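Local coordinates for protein TSC1 N-terminal domain (Chaetomium thermophilum, PDB 7A0M) that belongs to TSC1, whose binding to lysosomal phosphoinositides is required to bring the TSC complex to lysosomes, and thereby probably helps regulate mTORC1, at residues 248-253 against 320-325; 256-261 against 400-405; 331-336 against 407-412. One frame throughout, in Å; residues are numbered along the deposited sequence.

Overall arrangement
All three contacts lie within the hamartin-family part of this all-helical chain; contacts 1 and 3 share helix 323-333, and contacts 2 and 3 share helix 402-410. Contact 1 sets the start of helix 323-333 against helix 242-255, and contact 3 sets its end against helix 402-410; their centres lie about 15 Å apart and their nearest atoms about 6 Å. Contact 2 brings the loop that follows helix 242-255 onto the start of helix 402-410, its centre about 16 Å from that of contact 1. Contacts 2 and 3, with centres about 11 Å apart, touch directly: Pro260 O and Tyr334 OH, 2.8 Å apart, form a probable hydrogen bond, and Ile405 CG2 packs on Leu333 CD2 at 3.6 Å.

Contact 1: residues 248-253 against 320-325; sequences ALIALV and VPYLPE
Tyr322 reaches from the turn before helix 323-333 onto helix 242-255, where Leu249, Ile250 and Val253 receive it. Its CB starts the contact, with Leu249 CD2 and Ile250 CG1 both 4.0 Å away. From CB the chi1 torsion of -139°, well off a staggered value, brings CG to within 3.5 Å of Ile250 CG1. The same methylene then serves the ring as a CH-pi donor: CG1 stands 3.6 Å from the ring centroid, over the face on the CG side and 15° off the normal, and the two side chains cross at about a right angle. CD1 lies beside Ile250 CG1 and CD1, CD2 between Ile250 CG1 and Val253 CG2. Further out, CE2 is met at the ring edge, nearly in plane, by Val253 CB at 3.6 Å, with both methyls of that valine close by. The opposite face carries Glu325 CB, offset toward the rim, so the ring lies between its own helix and the neighbouring one. At the root of the side chain, Leu249 CD2 touches Tyr322 O at 3.6 Å and Val320 CG1 at 3.9 Å. Asn246 OD1 accepts a hydrogen bond from Tyr322 N, and Leu249 also packs on Leu236 and Leu277. A type I turn from Val320 to Leu323 brings Tyr322 to the N-cap position of helix 323-333, whose start packs through apolar side chains on helix 242-255 in an all-helical domain.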
loop_
_atom_site.group_PDB
_atom_site.type_symbol
_atom_site.label_atom_id
_atom_site.label_comp_id
_atom_site.label_asym_id
_atom_site.label_seq_id
_atom_site.Cartn_x
_atom_site.Cartn_y
_atom_site.Cartn_z
ATOM N N ALA B 248 -10.904 23.433 -10.009
ATOM C CA ALA B 248 -10.860 22.607 -11.213
ATOM C C ALA B 248 -10.491 21.166 -10.885
ATOM O O ALA B 248 -11.018 20.228 -11.495
ATOM C CB ALA B 248 -9.872 23.196 -12.218
ATOM N N LEU B 249 -9.587 20.969 -9.923
ATOM C CA LEU B 249 -9.178 19.615 -9.570
ATOM C C LEU B 249 -10.311 18.860 -8.885
ATOM O O LEU B 249 -10.504 17.664 -9.131
ATOM C CB LEU B 249 -7.938 19.656 -8.677
ATOM C CG LEU B 249 -7.207 18.321 -8.515
ATOM C CD1 LEU B 249 -6.710 17.826 -9.865
ATOM C CD2 LEU B 249 -6.055 18.455 -7.532
ATOM N N ILE B 250 -11.071 19.542 -8.025
ATOM C CA ILE B 250 -12.217 18.905 -7.384
ATOM C C ILE B 250 -13.237 18.476 -8.430
ATOM O O ILE B 250 -13.787 17.370 -8.367
ATOM C CB ILE B 250 -12.843 19.845 -6.336
ATOM C CG1 ILE B 250 -11.889 20.041 -5.157
ATOM C CG2 ILE B 250 -14.179 19.300 -5.853
ATOM C CD1 ILE B 250 -12.392 21.025 -4.122
ATOM N N ALA B 251 -13.497 19.341 -9.414
ATOM C CA ALA B 251 -14.414 18.979 -10.490
ATOM C C ALA B 251 -13.894 17.783 -11.278
ATOM O O ALA B 251 -14.659 16.871 -11.611
ATOM C CB ALA B 251 -14.639 20.175 -11.414
ATOM N N LEU B 252 -12.594 17.767 -11.582
ATOM C CA LEU B 252 -12.022 16.650 -12.328
ATOM C C LEU B 252 -12.127 15.346 -11.545
ATOM O O LEU B 252 -12.474 14.303 -12.109
ATOM C CB LEU B 252 -10.564 16.945 -12.681
ATOM C CG LEU B 252 -9.837 15.852 -13.471
ATOM C CD1 LEU B 252 -10.505 15.630 -14.820
ATOM C CD2 LEU B 252 -8.365 16.194 -13.647
ATOM N N VAL B 253 -11.829 15.387 -10.244
ATOM C CA VAL B 253 -11.890 14.179 -9.423
ATOM C C VAL B 253 -13.314 13.635 -9.366
ATOM O O VAL B 253 -13.528 12.416 -9.347
ATOM C CB VAL B 253 -11.327 14.464 -8.017
ATOM C CG1 VAL B 253 -11.590 13.295 -7.079
ATOM C CG2 VAL B 253 -9.834 14.747 -8.094
ATOM N N VAL B 320 -1.737 22.650 -3.301
ATOM C CA VAL B 320 -3.085 22.348 -3.771
ATOM C C VAL B 320 -3.714 21.359 -2.793
ATOM O O VAL B 320 -3.217 20.229 -2.672
ATOM C CB VAL B 320 -3.070 21.779 -5.194
ATOM C CG1 VAL B 320 -4.489 21.556 -5.692
ATOM C CG2 VAL B 320 -2.308 22.710 -6.127
ATOM N N PRO B 321 -4.784 21.736 -2.084
ATOM C CA PRO B 321 -5.327 20.840 -1.046
ATOM C C PRO B 321 -5.836 19.508 -1.574
ATOM O O PRO B 321 -5.686 18.485 -0.895
ATOM C CB PRO B 321 -6.461 21.673 -0.432
ATOM C CG PRO B 321 -6.098 23.090 -0.725
ATOM C CD PRO B 321 -5.422 23.062 -2.065
ATOM N N TYR B 322 -6.439 19.485 -2.760
ATOM C CA TYR B 322 -7.069 18.281 -3.283
ATOM C C TYR B 322 -6.107 17.386 -4.054
ATOM O O TYR B 322 -6.549 16.410 -4.671
ATOM C CB TYR B 322 -8.260 18.652 -4.171
ATOM C CG TYR B 322 -9.469 17.767 -3.972
ATOM C CD1 TYR B 322 -10.174 17.783 -2.776
ATOM C CD2 TYR B 322 -9.910 16.920 -4.980
ATOM C CE1 TYR B 322 -11.280 16.977 -2.585
ATOM C CE2 TYR B 322 -11.017 16.110 -4.799
ATOM C CZ TYR B 322 -11.697 16.144 -3.600
ATOM O OH TYR B 322 -12.800 15.341 -3.416
ATOM N N LEU B 323 -4.812 17.697 -4.041
ATOM C CA LEU B 323 -3.837 16.848 -4.721
ATOM C C LEU B 323 -3.821 15.404 -4.223
ATOM O O LEU B 323 -3.725 14.498 -5.069
ATOM C CB LEU B 323 -2.440 17.475 -4.610
ATOM C CG LEU B 323 -1.305 16.726 -5.314
ATOM C CD1 LEU B 323 -1.585 16.601 -6.807
ATOM C CD2 LEU B 323 0.029 17.412 -5.072
ATOM N N PRO B 324 -3.886 15.110 -2.914
ATOM C CA PRO B 324 -3.900 13.694 -2.498
ATOM C C PRO B 324 -5.050 12.898 -3.089
ATOM O O PRO B 324 -4.859 11.741 -3.485
ATOM C CB PRO B 324 -3.998 13.779 -0.968
ATOM C CG PRO B 324 -3.423 15.099 -0.627
ATOM C CD PRO B 324 -3.813 16.013 -1.748
ATOM N N GLU B 325 -6.247 13.485 -3.156
ATOM C CA GLU B 325 -7.376 12.790 -3.767
ATOM C C GLU B 325 -7.156 12.569 -5.257
ATOM O O GLU B 325 -7.668 11.594 -5.821
ATOM C CB GLU B 325 -8.667 13.573 -3.525
ATOM C CG GLU B 325 -9.083 13.666 -2.059
ATOM C CD GLU B 325 -8.322 14.731 -1.286
ATOM O OE1 GLU B 325 -7.344 15.285 -1.832
ATOM O OE2 GLU B 325 -8.699 15.010 -0.130
#

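Contact 2: residues 256-261 against 400-405; sequences LPFFPG and SEADEI
Pro257 O is approached by two carbon groups of segment 400-405: Ile405 CD1 at 3.4 Å and Ala402 CA at 3.6 Å, the latter a CA-H...O contact with 146° at the hydrogen. No conventional hydrogen bond spans the two segments, and the rest of the contact is apolar. Ala402 CB sits over the centre of the Phe258 ring, 3.5 Å from the centroid and 12° off the normal, a CH-pi contact in which the methyl touches all six ring carbons at similar range. The phenyl gets there although its CB leaves the backbone away from the helix: CG is anti to the carbonyl carbon (chi1 -73°), and one ring face meets the methyl. An alanine in place of Phe258 would probably leave the Ala402 methyl without its aromatic lid and open a gap next to Leu220, which the Phe258 side chain also touches. One turn further along the helix, Ile405 divides its branches, CG2 lying 4.1 Å from Pro257 CB and CD1 3.6 Å from Pro260 CG. Within the helix start, N-cap Glu401 gives its N-H to Glu404 OE2, three residues on, at 3.1 Å and from above the carboxylate plane, one half of a capping box. Leu333 backs both Pro260 and Ile405. Such chemistry implies a fit governed by shape, with stiff proline rings and a phenyl face seating the first turn of helix 402-410.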
loop_
_atom_site.group_PDB
_atom_site.type_symbol
_atom_site.label_atom_id
_atom_site.label_comp_id
_atom_site.label_asym_id
_atom_site.label_seq_id
_atom_site.Cartn_x
_atom_site.Cartn_y
_atom_site.Cartn_z
ATOM N N LEU B 256 -14.207 11.970 -13.221
ATOM C CA LEU B 256 -13.555 10.780 -13.762
ATOM C C LEU B 256 -14.290 9.468 -13.485
ATOM O O LEU B 256 -14.335 8.624 -14.397
ATOM C CB LEU B 256 -12.112 10.707 -13.244
ATOM C CG LEU B 256 -11.175 11.811 -13.736
ATOM C CD1 LEU B 256 -9.784 11.631 -13.151
ATOM C CD2 LEU B 256 -11.124 11.833 -15.257
ATOM N N PRO B 257 -14.867 9.218 -12.302
ATOM C CA PRO B 257 -15.574 7.940 -12.099
ATOM C C PRO B 257 -16.781 7.734 -13.006
ATOM O O PRO B 257 -17.310 6.615 -13.045
ATOM C CB PRO B 257 -15.995 7.998 -10.625
ATOM C CG PRO B 257 -15.038 8.941 -9.998
ATOM C CD PRO B 257 -14.761 9.976 -11.041
ATOM N N PHE B 258 -17.233 8.760 -13.727
ATOM C CA PHE B 258 -18.368 8.616 -14.629
ATOM C C PHE B 258 -17.967 8.237 -16.050
ATOM O O PHE B 258 -18.841 7.878 -16.847
ATOM C CB PHE B 258 -19.188 9.911 -14.656
ATOM C CG PHE B 258 -19.984 10.148 -13.405
ATOM C CD1 PHE B 258 -19.431 10.825 -12.330
ATOM C CD2 PHE B 258 -21.287 9.690 -13.302
ATOM C CE1 PHE B 258 -20.164 11.042 -11.176
ATOM C CE2 PHE B 258 -22.026 9.903 -12.153
ATOM C CZ PHE B 258 -21.464 10.582 -11.089
ATOM N N PHE B 259 -16.681 8.308 -16.389
ATOM C CA PHE B 259 -16.206 7.843 -17.688
ATOM C C PHE B 259 -14.752 7.384 -17.597
ATOM O O PHE B 259 -13.895 7.895 -18.328
ATOM C CB PHE B 259 -16.360 8.942 -18.746
ATOM C CG PHE B 259 -15.976 10.317 -18.264
ATOM C CD1 PHE B 259 -16.902 11.130 -17.629
ATOM C CD2 PHE B 259 -14.695 10.805 -18.465
ATOM C CE1 PHE B 259 -16.552 12.392 -17.190
ATOM C CE2 PHE B 259 -14.341 12.068 -18.031
ATOM C CZ PHE B 259 -15.270 12.862 -17.394
ATOM N N PRO B 260 -14.437 6.417 -16.730
ATOM C CA PRO B 260 -13.025 6.057 -16.529
ATOM C C PRO B 260 -12.392 5.363 -17.723
ATOM O O PRO B 260 -11.176 5.478 -17.916
ATOM C CB PRO B 260 -13.076 5.134 -15.306
ATOM C CG PRO B 260 -14.419 4.501 -15.399
ATOM C CD PRO B 260 -15.341 5.545 -15.957
ATOM N N GLY B 261 -13.174 4.645 -18.529
ATOM C CA GLY B 261 -12.633 3.954 -19.684
ATOM C C GLY B 261 -12.394 4.815 -20.904
ATOM O O GLY B 261 -11.842 4.323 -21.893
ATOM N N SER B 400 -19.432 -1.345 -13.757
ATOM C CA SER B 400 -19.196 -0.465 -12.624
ATOM C C SER B 400 -19.933 0.857 -12.797
ATOM O O SER B 400 -20.010 1.411 -13.899
ATOM C CB SER B 400 -17.699 -0.198 -12.469
ATOM O OG SER B 400 -17.003 -1.387 -12.143
ATOM N N GLU B 401 -20.483 1.352 -11.695
ATOM C CA GLU B 401 -21.077 2.676 -11.630
ATOM C C GLU B 401 -20.111 3.628 -10.934
ATOM O O GLU B 401 -19.067 3.223 -10.418
ATOM C CB GLU B 401 -22.421 2.622 -10.896
ATOM C CG GLU B 401 -23.461 1.757 -11.596
ATOM C CD GLU B 401 -23.975 2.373 -12.880
ATOM O OE1 GLU B 401 -24.484 3.512 -12.834
ATOM O OE2 GLU B 401 -23.865 1.717 -13.938
ATOM N N ALA B 402 -20.466 4.914 -10.939
ATOM C CA ALA B 402 -19.588 5.924 -10.357
ATOM C C ALA B 402 -19.324 5.643 -8.882
ATOM O O ALA B 402 -18.176 5.689 -8.424
ATOM C CB ALA B 402 -20.193 7.315 -10.543
ATOM N N ASP B 403 -20.381 5.342 -8.121
ATOM C CA ASP B 403 -20.229 5.100 -6.689
ATOM C C ASP B 403 -19.397 3.854 -6.410
ATOM O O ASP B 403 -18.681 3.800 -5.403
ATOM C CB ASP B 403 -21.601 4.989 -6.022
ATOM C CG ASP B 403 -22.377 3.770 -6.479
ATOM O OD1 ASP B 403 -22.254 3.393 -7.663
ATOM O OD2 ASP B 403 -23.111 3.190 -5.652
ATOM N N GLU B 404 -19.477 2.847 -7.283
ATOM C CA GLU B 404 -18.673 1.645 -7.095
ATOM C C GLU B 404 -17.203 1.923 -7.371
ATOM O O GLU B 404 -16.327 1.442 -6.643
ATOM C CB GLU B 404 -19.177 0.530 -8.009
ATOM C CG GLU B 404 -20.686 0.471 -8.154
ATOM C CD GLU B 404 -21.154 -0.769 -8.890
ATOM O OE1 GLU B 404 -20.665 -1.869 -8.560
ATOM O OE2 GLU B 404 -22.004 -0.646 -9.798
ATOM N N ILE B 405 -16.918 2.687 -8.426
ATOM C CA ILE B 405 -15.537 3.013 -8.769
ATOM C C ILE B 405 -14.897 3.849 -7.668
ATOM O O ILE B 405 -13.732 3.639 -7.306
ATOM C CB ILE B 405 -15.488 3.726 -10.133
ATOM C CG1 ILE B 405 -15.827 2.739 -11.251
ATOM C CG2 ILE B 405 -14.126 4.362 -10.365
ATOM C CD1 ILE B 405 -16.285 3.400 -12.532
#

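Contact 3: residues 331-336 against 407-412; sequences YGLYPI and ADCMAL
Gly332 and Cys409 form the tight part of this contact, where the backbones of helices 323-333 and 402-410 come within 4.8 Å, measured from Gly332 CA to Cys409 CA. Cys409 SG, anti to its own carbonyl carbon (chi1 -70°), is laid against the bare glycine, 3.7 Å from Gly332 CA and 4.0 Å from Gly332 C. A beta carbon on Gly332 would fall 2.3 Å from that sulfur, a clash, and the absence of a side chain is what allows so close an approach. Leu412 CD1 adds a second touch, 4.1 Å from Gly332 CA. Around this point the packing slackens. The same methyl meets Tyr331 CE2 at 4.2 Å, obliquely, and Leu333 CD2 stays 4.4 Å from Cys409 SG. No hydrogen bond crosses between the segments. The far side of segment 407-412 is the solvent side: Ala407, Asp408, Met410, present as selenomethionine, and Ala411 are exposed, whereas Cys409 and Leu412 are buried. The polar end of Tyr331 is held elsewhere, its OH hydrogen-bonding with Leu377 O, while Gly332 O is hydrogen-bonded to His379 NE2 and Leu333 O to Arg396 NH1. Across the subunit boundary, Leu378 and Arg373 of the second subunit pack on Tyr331 and Leu412 respectively. The contact thus joins the last turn of helix 323-333 to residues 407-412, which take in part of helix 402-410, with helix 395-398 lying against Leu333 through Trp397 and helix 335-343 starting just beyond Tyr334.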
loop_
_atom_site.group_PDB
_atom_site.type_symbol
_atom_site.label_atom_id
_atom_site.label_comp_id
_atom_site.label_asym_id
_atom_site.label_seq_id
_atom_site.Cartn_x
_atom_site.Cartn_y
_atom_site.Cartn_z
ATOM N N TYR B 331 -4.326 6.638 -9.378
ATOM C CA TYR B 331 -3.815 5.322 -9.018
ATOM C C TYR B 331 -4.924 4.279 -8.988
ATOM O O TYR B 331 -4.674 3.102 -9.273
ATOM C CB TYR B 331 -3.109 5.398 -7.664
ATOM C CG TYR B 331 -2.593 4.076 -7.147
ATOM C CD1 TYR B 331 -1.432 3.512 -7.658
ATOM C CD2 TYR B 331 -3.260 3.399 -6.134
ATOM C CE1 TYR B 331 -0.954 2.305 -7.182
ATOM C CE2 TYR B 331 -2.791 2.192 -5.652
ATOM C CZ TYR B 331 -1.638 1.650 -6.181
ATOM O OH TYR B 331 -1.168 0.450 -5.701
ATOM N N GLY B 332 -6.149 4.684 -8.646
ATOM C CA GLY B 332 -7.249 3.737 -8.619
ATOM C C GLY B 332 -7.700 3.293 -9.995
ATOM O O GLY B 332 -8.140 2.152 -10.167
ATOM N N LEU B 333 -7.599 4.176 -10.989
ATOM C CA LEU B 333 -8.099 3.887 -12.329
ATOM C C LEU B 333 -7.033 3.274 -13.233
ATOM O O LEU B 333 -7.298 2.285 -13.922
ATOM C CB LEU B 333 -8.665 5.162 -12.963
ATOM C CG LEU B 333 -9.892 5.742 -12.257
ATOM C CD1 LEU B 333 -10.431 6.958 -12.998
ATOM C CD2 LEU B 333 -10.965 4.678 -12.108
ATOM N N TYR B 334 -5.833 3.853 -13.254
ATOM C CA TYR B 334 -4.745 3.380 -14.114
ATOM C C TYR B 334 -3.453 3.335 -13.311
ATOM O O TYR B 334 -2.535 4.135 -13.529
ATOM C CB TYR B 334 -4.602 4.269 -15.352
ATOM C CG TYR B 334 -5.782 4.185 -16.292
ATOM C CD1 TYR B 334 -6.877 5.028 -16.142
ATOM C CD2 TYR B 334 -5.806 3.258 -17.325
ATOM C CE1 TYR B 334 -7.959 4.951 -16.996
ATOM C CE2 TYR B 334 -6.885 3.174 -18.185
ATOM C CZ TYR B 334 -7.957 4.023 -18.015
ATOM O OH TYR B 334 -9.034 3.943 -18.870
ATOM N N PRO B 335 -3.348 2.399 -12.362
ATOM C CA PRO B 335 -2.139 2.348 -11.520
ATOM C C PRO B 335 -0.870 2.018 -12.284
ATOM O O PRO B 335 0.164 2.659 -12.061
ATOM C CB PRO B 335 -2.479 1.256 -10.497
ATOM C CG PRO B 335 -3.475 0.393 -11.200
ATOM C CD PRO B 335 -4.303 1.332 -12.023
ATOM N N ILE B 336 -0.917 1.029 -13.179
ATOM C CA ILE B 336 0.295 0.595 -13.871
ATOM C C ILE B 336 0.832 1.711 -14.760
ATOM O O ILE B 336 2.046 1.945 -14.821
ATOM C CB ILE B 336 0.020 -0.691 -14.671
ATOM C CG1 ILE B 336 -0.510 -1.784 -13.743
ATOM C CG2 ILE B 336 1.283 -1.160 -15.378
ATOM C CD1 ILE B 336 -0.898 -3.058 -14.457
ATOM N N ALA B 407 -15.782 3.865 -4.445
ATOM C CA ALA B 407 -15.594 3.004 -3.281
ATOM C C ALA B 407 -14.378 2.100 -3.444
ATOM O O ALA B 407 -13.600 1.921 -2.499
ATOM C CB ALA B 407 -16.852 2.170 -3.038
ATOM N N ASP B 408 -14.198 1.519 -4.633
ATOM C CA ASP B 408 -13.024 0.685 -4.876
ATOM C C ASP B 408 -11.737 1.496 -4.781
ATOM O O ASP B 408 -10.717 1.000 -4.287
ATOM C CB ASP B 408 -13.136 -0.002 -6.236
ATOM C CG ASP B 408 -14.204 -1.081 -6.255
ATOM O OD1 ASP B 408 -14.472 -1.669 -5.186
ATOM O OD2 ASP B 408 -14.770 -1.345 -7.336
ATOM N N CYS B 409 -11.761 2.746 -5.253
ATOM C CA CYS B 409 -10.579 3.593 -5.137
ATOM C C CYS B 409 -10.275 3.932 -3.683
ATOM O O CYS B 409 -9.102 4.050 -3.307
ATOM C CB CYS B 409 -10.761 4.877 -5.948
ATOM S SG CYS B 409 -10.759 4.648 -7.741
HETATM N N MSE B 410 -11.305 4.088 -2.858
HETATM C CA MSE B 410 -11.116 4.399 -1.447
HETATM C C MSE B 410 -10.613 3.187 -0.670
HETATM O O MSE B 410 -9.909 3.332 0.330
HETATM C CB MSE B 410 -12.419 4.916 -0.833
HETATM C CG MSE B 410 -12.868 6.251 -1.398
HETATM SE SE MSE B 410 -11.544 7.654 -1.111
HETATM C CE MSE B 410 -11.966 8.783 -2.642
ATOM N N ALA B 411 -10.973 1.989 -1.136
ATOM C CA ALA B 411 -10.517 0.766 -0.482
ATOM C C ALA B 411 -9.008 0.588 -0.559
ATOM O O ALA B 411 -8.459 -0.237 0.179
ATOM C CB ALA B 411 -11.213 -0.449 -1.098
ATOM N N LEU B 412 -8.332 1.337 -1.428
ATOM C CA LEU B 412 -6.882 1.294 -1.546
ATOM C C LEU B 412 -6.182 2.261 -0.600
ATOM O O LEU B 412 -4.962 2.165 -0.435
ATOM C CB LEU B 412 -6.471 1.607 -2.988
ATOM C CG LEU B 412 -7.023 0.653 -4.048
ATOM C CD1 LEU B 412 -6.877 1.259 -5.430
ATOM C CD2 LEU B 412 -6.324 -0.697 -3.973
#